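One contact in two related proteins. Structure 1 is ICChI, a glycosylated chitinase from Ipomoea carnea, which has chitinase and lysozyme activity and probably cleaves chitin as a family 18 glycoside hydrolase: PDB 6IDN (chain A, 1.50 Å), residues Gly121-Ile126 and Tyr153-Pro158. Structure 2 is xylanase and alpha-amylase inhibitor protein from Scadoxus multiflorus: PDB 3MU7 (chain B, 1.29 Å), residues Gly120-Ile125 and Ala151-Pro156. One frame, after least-squares fit of the local backbone (RMSD 0.20 Å); residues are numbered along the deposited sequences.

Structure 1 (6IDN).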
# COMPACT_ATOMS: atom_id res chain seq x y z
N GLY A 121 -7.51 5.72 -4.01
CA GLY A 121 -6.19 6.03 -4.51
C GLY A 121 -5.44 4.76 -4.85
O GLY A 121 -6.01 3.66 -4.86
N ILE A 122 -4.14 4.95 -5.08
CA ILE A 122 -3.28 3.95 -5.69
C ILE A 122 -2.04 3.80 -4.82
O ILE A 122 -1.38 4.80 -4.50
CB ILE A 122 -2.88 4.35 -7.12
CG1 ILE A 122 -4.15 4.53 -7.97
CG2 ILE A 122 -1.92 3.31 -7.73
CD1 ILE A 122 -4.99 3.27 -8.12
N ASP A 123 -1.74 2.57 -4.43
CA ASP A 123 -0.56 2.22 -3.65
C ASP A 123 0.48 1.64 -4.60
O ASP A 123 0.17 0.75 -5.39
CB ASP A 123 -0.92 1.21 -2.56
CG ASP A 123 0.29 0.67 -1.82
OD1 ASP A 123 1.03 1.49 -1.23
OD2 ASP A 123 0.47 -0.57 -1.79
N PHE A 124 1.72 2.13 -4.51
CA PHE A 124 2.80 1.71 -5.41
C PHE A 124 3.67 0.70 -4.66
O PHE A 124 4.60 1.08 -3.95
CB PHE A 124 3.67 2.89 -5.83
CG PHE A 124 3.05 3.83 -6.83
CD1 PHE A 124 1.79 4.39 -6.65
CD2 PHE A 124 3.79 4.23 -7.94
CE1 PHE A 124 1.27 5.28 -7.57
CE2 PHE A 124 3.29 5.14 -8.87
CZ PHE A 124 2.02 5.66 -8.69
N ASP A 125 3.38 -0.60 -4.83
CA ASP A 125 4.16 -1.65 -4.18
C ASP A 125 5.09 -2.30 -5.20
O ASP A 125 5.01 -3.48 -5.50
CB ASP A 125 3.24 -2.68 -3.51
CG ASP A 125 4.00 -3.64 -2.59
OD1 ASP A 125 5.18 -3.39 -2.30
OD2 ASP A 125 3.41 -4.66 -2.17
N ILE A 126 5.96 -1.47 -5.76
CA ILE A 126 6.83 -1.87 -6.87
C ILE A 126 8.03 -2.60 -6.29
O ILE A 126 8.88 -1.99 -5.64
CB ILE A 126 7.25 -0.65 -7.70
CG1 ILE A 126 6.02 0.17 -8.14
CG2 ILE A 126 8.08 -1.08 -8.92
CD1 ILE A 126 4.89 -0.68 -8.77
N TYR A 153 -5.54 9.65 -3.65
CA TYR A 153 -4.38 9.51 -2.78
C TYR A 153 -3.31 8.66 -3.44
O TYR A 153 -3.61 7.69 -4.15
CB TYR A 153 -4.77 8.89 -1.44
CG TYR A 153 -5.70 9.79 -0.69
CD1 TYR A 153 -5.23 10.86 0.06
CD2 TYR A 153 -7.06 9.59 -0.77
CE1 TYR A 153 -6.10 11.69 0.73
CE2 TYR A 153 -7.94 10.41 -0.11
CZ TYR A 153 -7.45 11.46 0.64
OH TYR A 153 -8.34 12.28 1.29
N LEU A 154 -2.05 9.02 -3.22
CA LEU A 154 -0.92 8.26 -3.74
C LEU A 154 -0.13 7.73 -2.57
O LEU A 154 0.23 8.49 -1.66
CB LEU A 154 -0.05 9.14 -4.64
CG LEU A 154 -0.75 9.73 -5.86
CD1 LEU A 154 0.15 10.72 -6.61
CD2 LEU A 154 -1.18 8.61 -6.78
N ALA A 155 0.13 6.43 -2.57
CA ALA A 155 0.88 5.79 -1.50
C ALA A 155 2.00 4.98 -2.12
O ALA A 155 1.87 4.47 -3.24
CB ALA A 155 -0.03 4.89 -0.63
N ALA A 156 3.12 4.86 -1.40
CA ALA A 156 4.27 4.07 -1.86
C ALA A 156 4.74 3.14 -0.76
O ALA A 156 4.71 3.49 0.42
CB ALA A 156 5.45 4.97 -2.28
N ALA A 157 5.27 1.98 -1.16
CA ALA A 157 5.70 0.93 -0.24
C ALA A 157 7.14 0.51 -0.52
O ALA A 157 7.41 -0.64 -0.90
CB ALA A 157 4.76 -0.28 -0.31
N PRO A 158 8.10 1.41 -0.31
CA PRO A 158 9.50 1.03 -0.51
C PRO A 158 9.99 0.11 0.60
O PRO A 158 9.44 0.06 1.69
CB PRO A 158 10.24 2.38 -0.45
CG PRO A 158 9.42 3.18 0.56
CD PRO A 158 7.97 2.76 0.26
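Asp123 carries CG anti to its backbone nitrogen (chi1 173°), bringing OD1 to 3.6 Å from Ala155 CB; the same setting at Asp125 (chi1 -169°) brings its OD1 to 3.7 Å from Ala157 CB. Strands 121-126 and 153-156 are parallel TIM-barrel neighbours in a beta-alpha-beta unit with helix 134-148. A backbone ladder ties them, with Ile122 N bonded to Tyr153 O at 2.9 Å and Phe124 N to Ala155 O at 2.7 Å. The Ala155 methyl packs against the Asp123 carboxylate but offers it no donor; Ser77 and Tyr6 bond OD2, and Trp180 NE1 weakly bonds OD1. On the helix-facing side, Phe124 CE1 lies 4.2 Å from Leu154 CD2, an apolar pairing. A side chain on Gly121 would clash with Tyr153 O. Tyr153 CB lies 4.4 Å from Gly121 CA, its ring leading away towards Lys73 and Phe75. Gln182 NE2 weakly bonds Asp125 OD1, and like-charged Glu127 lies close to OD2. Asp123 and Asp125 belong to the family's DxxDxDxE signature, whose glutamate (here Glu127) typically donates the proton.

Structure 2 (3MU7).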
# COMPACT_ATOMS: atom_id res chain seq x y z
N GLY B 120 -7.54 5.72 -3.74
CA GLY B 120 -6.19 5.96 -4.22
C GLY B 120 -5.48 4.71 -4.69
O GLY B 120 -6.05 3.61 -4.71
N ILE B 121 -4.21 4.92 -5.05
CA ILE B 121 -3.34 3.89 -5.61
C ILE B 121 -2.07 3.80 -4.80
O ILE B 121 -1.44 4.82 -4.50
CB ILE B 121 -2.97 4.21 -7.10
CG1 ILE B 121 -4.22 4.38 -7.98
CG2 ILE B 121 -2.00 3.16 -7.66
CD1 ILE B 121 -5.11 3.16 -8.09
N ASP B 122 -1.70 2.57 -4.46
CA ASP B 122 -0.49 2.27 -3.71
C ASP B 122 0.56 1.65 -4.64
O ASP B 122 0.29 0.66 -5.31
CB ASP B 122 -0.84 1.31 -2.58
CG ASP B 122 0.36 0.84 -1.80
OD1 ASP B 122 1.02 1.68 -1.16
OD2 ASP B 122 0.62 -0.38 -1.81
N PHE B 123 1.75 2.24 -4.66
CA PHE B 123 2.86 1.75 -5.50
C PHE B 123 3.68 0.75 -4.68
O PHE B 123 4.56 1.15 -3.89
CB PHE B 123 3.79 2.91 -5.90
CG PHE B 123 3.29 3.77 -7.04
CD1 PHE B 123 4.16 4.13 -8.06
CD2 PHE B 123 1.98 4.25 -7.09
CE1 PHE B 123 3.75 4.97 -9.11
CE2 PHE B 123 1.56 5.07 -8.14
CZ PHE B 123 2.45 5.43 -9.15
N HIS B 124 3.42 -0.53 -4.85
CA HIS B 124 4.18 -1.59 -4.16
C HIS B 124 5.13 -2.23 -5.18
O HIS B 124 5.06 -3.43 -5.47
CB HIS B 124 3.22 -2.61 -3.53
CG HIS B 124 3.86 -3.54 -2.53
ND1 HIS B 124 3.51 -3.53 -1.20
CD2 HIS B 124 4.79 -4.51 -2.67
CE1 HIS B 124 4.20 -4.46 -0.56
NE2 HIS B 124 4.98 -5.07 -1.43
N ILE B 125 6.01 -1.40 -5.73
CA ILE B 125 6.91 -1.82 -6.81
C ILE B 125 8.16 -2.42 -6.20
O ILE B 125 8.97 -1.72 -5.58
CB ILE B 125 7.25 -0.63 -7.74
CG1 ILE B 125 5.97 0.06 -8.26
CG2 ILE B 125 8.17 -1.08 -8.87
CD1 ILE B 125 4.93 -0.88 -8.89
N ALA B 151 -5.64 9.56 -3.23
CA ALA B 151 -4.29 9.49 -2.70
C ALA B 151 -3.34 8.66 -3.55
O ALA B 151 -3.75 7.74 -4.26
CB ALA B 151 -4.32 8.93 -1.29
N LEU B 152 -2.06 9.00 -3.47
CA LEU B 152 -0.99 8.18 -4.00
C LEU B 152 -0.08 7.79 -2.85
O LEU B 152 0.37 8.66 -2.09
CB LEU B 152 -0.20 8.92 -5.09
CG LEU B 152 -0.98 9.20 -6.38
CD1 LEU B 152 -0.23 10.16 -7.29
CD2 LEU B 152 -1.34 7.91 -7.10
N THR B 153 0.18 6.50 -2.71
CA THR B 153 1.05 6.02 -1.64
C THR B 153 2.10 5.09 -2.21
O THR B 153 1.99 4.65 -3.35
CB THR B 153 0.24 5.29 -0.54
OG1 THR B 153 -0.37 4.12 -1.09
CG2 THR B 153 -0.85 6.19 0.04
N ALA B 154 3.14 4.82 -1.42
CA ALA B 154 4.21 3.91 -1.86
C ALA B 154 4.66 3.01 -0.72
O ALA B 154 4.56 3.38 0.46
CB ALA B 154 5.40 4.69 -2.42
N ALA B 155 5.17 1.83 -1.08
CA ALA B 155 5.61 0.82 -0.13
C ALA B 155 7.05 0.41 -0.43
O ALA B 155 7.30 -0.72 -0.88
CB ALA B 155 4.69 -0.39 -0.19
N PRO B 156 8.02 1.32 -0.20
CA PRO B 156 9.41 0.97 -0.45
C PRO B 156 9.94 -0.05 0.55
O PRO B 156 9.38 -0.24 1.64
CB PRO B 156 10.13 2.31 -0.26
CG PRO B 156 9.29 3.02 0.76
CD PRO B 156 7.88 2.68 0.36
O HOH W 1 9.12 -1.91 -2.80
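Asp122 carries CG anti to its backbone nitrogen (chi1 175°), and Thr153 has OG1 between its backbone N and carbonyl carbon (chi1 63°); OG1 thereby donates to the anti lone pair of Asp122 OD1 at 2.8 Å, the two side chains crossing at about a right angle. His124, also with CG anti to N (chi1 -166°), sets ND1 3.5 Å from Ala155 CB. The backbone ladder has Ile121 N bonded to Ala151 O at 3.0 Å and Phe123 N to Thr153 O at 2.8 Å. Threonine suits its place by giving the buried Asp122 a donor; Tyr8 and Ser73 bond OD2, and Trp178 NE1 also bonds OD1. On the helix-facing side, Phe123 CE2 lies 4.2 Å from Leu152 CD2, an apolar pairing. A side chain on Gly120 would clash with Ala151 O. Ala151 CB lies 4.6 Å from Gly120 CA. His124 ND1 is hydrogen-bonded to Tyr8, and Phe34 meets the imidazole edge-to-face. Asp122 belongs to the family's DxxDxDxE signature, and His124 stands at its last aspartate position.

Comparison
The framework is shared: backbone CA atoms coincide within the error, and the side chains of Ile122(A), Asp123(A) and Phe124(A) and their counterparts keep their place. Ladder bonds such as Ala155(A) N to Ile122(A) O and Thr153(B) N to Ile121(B) O, both 2.9 Å, occur in both.

At Asp125(A)/His124(B) a carboxylate gives way to an imidazole on a stem that hardly moves: the CG atoms are 0.2 Å apart after superposition, and chi1 is -169° against -166°. OD1 of Asp125(A) and CD2 of His124(B) fall 1.2 Å apart, so a carbon stands near the former oxygen, while ND1, CE1 and NE2 of His124(B) have no counterpart in the side chain of Asp125(A). The touch on the alanine just beyond the end of the next strand stays, with Asp125(A) CG to Ala157(A) CB at 4.1 Å and His124(B) CG to Ala155(B) CB at 4.0 Å. Because this is the last aspartate of the family 18 signature, its exchange may bear on any hydrolytic activity of structure 2, which is named as an inhibitor.

At Ala155(A)/Thr153(B) the CB atoms coincide, and OG1 and CG2 come in. OG1 makes a bond absent from structure 1, Thr153(B) OG1 to Asp122(B) OD1 at 2.8 Å, since the side chain of Ala155(A) has no polar atom. Asp122(B) keeps the place of Asp123(A) within the error and takes the new bond.

At Tyr153(A)/Ala151(B) the phenol goes, from CG out to OH, while CB stays and still touches the opposite glycine, Gly121(A) or Gly120(B). With the ring go its aromatic bulk and its hydroxyl, and only the methyl remains at the start of the strand.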